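Local coordinates for DUF683-containing protein (Cyanothece, PDB 3CSX) that is of unknown exact function but, as a metalloprotein of the DUF683 family, is associated with nitrogen fixation, at residues B[65-68]-B[69-73]. Sequence-based numbering, arbitrary orientation.
Sequences ELDQ and LKKKL
D67 and K71, one helical turn apart, form a salt bridge in which K71 NZ donates to D67 OD1 at 3.1 Å. The ammonium meets the oxygen on its syn side, 24° out of the carboxylate plane. With CG anti to the backbone N (chi1 -171°), the D67 carboxylate stands out from the helix and turns OD1 to the K71 side, while the K71 chain runs back over D67 O and bends at its last torsion (chi4 39°) to bring NZ to the acid. With an alanine in place of D67, the K71 ammonium would probably lose this partner and its chain would be freer to swing. Beneath the pair runs the i to i+4 bonding of an alpha helix: K71 N reaches D67 O at 3.0 Å, and L69 N, K70 N and K72 N bond likewise to E65 O, L66 O and Q68 O. Apolar contact comes from L66 and K70: the K70 chain, extended beyond CG, runs past L66 O and sets its CE across the L66 branch, 3.6 Å from CD1. E65 and L69 run alongside each other, but loosely: L69 CD1 is 4.2 Å from E65 OE2, and L69 CG rests on the backbone oxygen E65 O at 3.4 Å. All of this lies on helix 52-77 of a helical hairpin in the Rop-like family. One flank packs on helix 14-44, where E65 touches L27, L66 and K70 touch N28, and L69 touches K23. Another meets the second subunit: D67, Q68 and K71 pack on its M36, and Q68 NE2 is hydrogen-bonded to OE1 of its Q33, so the salt bridge borders the dimer interface.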
# COMPACT_ATOMS: atom_id res chain seq x y z
N GLU B 65 -0.33 -6.87 2.37
CA GLU B 65 -0.18 -6.31 3.72
C GLU B 65 1.22 -5.72 3.92
O GLU B 65 1.42 -4.64 4.51
CB GLU B 65 -0.49 -7.37 4.80
CG GLU B 65 -0.59 -6.71 6.20
CD GLU B 65 -0.41 -7.70 7.35
OE1 GLU B 65 -0.17 -8.89 7.08
OE2 GLU B 65 -0.54 -7.27 8.53
N LEU B 66 2.22 -6.45 3.47
CA LEU B 66 3.58 -5.97 3.58
C LEU B 66 3.78 -4.62 2.89
O LEU B 66 4.46 -3.73 3.43
CB LEU B 66 4.54 -7.02 3.01
CG LEU B 66 6.04 -6.72 3.18
CD1 LEU B 66 6.49 -6.57 4.63
CD2 LEU B 66 6.81 -7.87 2.46
N ASP B 67 3.20 -4.47 1.71
CA ASP B 67 3.35 -3.22 0.91
C ASP B 67 2.65 -2.08 1.65
O ASP B 67 3.21 -1.01 1.79
CB ASP B 67 2.70 -3.45 -0.45
CG ASP B 67 2.97 -2.32 -1.46
OD1 ASP B 67 4.03 -1.66 -1.41
OD2 ASP B 67 2.09 -2.14 -2.31
N GLN B 68 1.46 -2.33 2.18
CA GLN B 68 0.79 -1.30 3.00
C GLN B 68 1.63 -0.84 4.17
O GLN B 68 1.70 0.35 4.46
CB GLN B 68 -0.58 -1.77 3.54
CG GLN B 68 -1.59 -2.10 2.46
CD GLN B 68 -2.35 -0.88 1.93
OE1 GLN B 68 -1.94 0.24 2.11
NE2 GLN B 68 -3.49 -1.13 1.26
N LEU B 69 2.28 -1.78 4.86
CA LEU B 69 3.02 -1.39 6.04
C LEU B 69 4.29 -0.63 5.64
O LEU B 69 4.66 0.36 6.28
CB LEU B 69 3.33 -2.62 6.88
CG LEU B 69 2.13 -3.28 7.56
CD1 LEU B 69 2.64 -4.59 8.21
CD2 LEU B 69 1.49 -2.33 8.60
N LYS B 70 4.92 -1.08 4.57
CA LYS B 70 6.11 -0.39 4.09
C LYS B 70 5.83 1.05 3.68
O LYS B 70 6.57 1.97 4.06
CB LYS B 70 6.80 -1.21 2.98
CG LYS B 70 7.63 -2.33 3.58
CD LYS B 70 8.30 -3.17 2.52
CE LYS B 70 8.92 -4.43 3.11
NZ LYS B 70 9.89 -5.00 2.13
N LYS B 71 4.76 1.25 2.93
CA LYS B 71 4.29 2.59 2.55
C LYS B 71 3.91 3.44 3.77
O LYS B 71 4.25 4.62 3.82
CB LYS B 71 3.09 2.49 1.60
CG LYS B 71 3.50 1.97 0.21
CD LYS B 71 2.31 1.55 -0.67
CE LYS B 71 2.66 1.67 -2.17
NZ LYS B 71 4.09 1.23 -2.48
N LYS B 72 3.22 2.84 4.75
CA LYS B 72 2.91 3.52 6.02
C LYS B 72 4.20 3.96 6.72
O LYS B 72 4.31 5.11 7.16
CB LYS B 72 2.07 2.61 6.96
CG LYS B 72 1.50 3.36 8.18
CD LYS B 72 0.47 2.55 8.94
CE LYS B 72 1.10 1.45 9.83
NZ LYS B 72 0.02 0.65 10.46
N LEU B 73 5.17 3.03 6.81
CA LEU B 73 6.47 3.32 7.46
C LEU B 73 7.14 4.54 6.82
O LEU B 73 7.56 5.47 7.53
CB LEU B 73 7.40 2.11 7.42
CG LEU B 73 8.83 2.30 7.98
CD1 LEU B 73 8.79 2.70 9.44
CD2 LEU B 73 9.66 1.05 7.81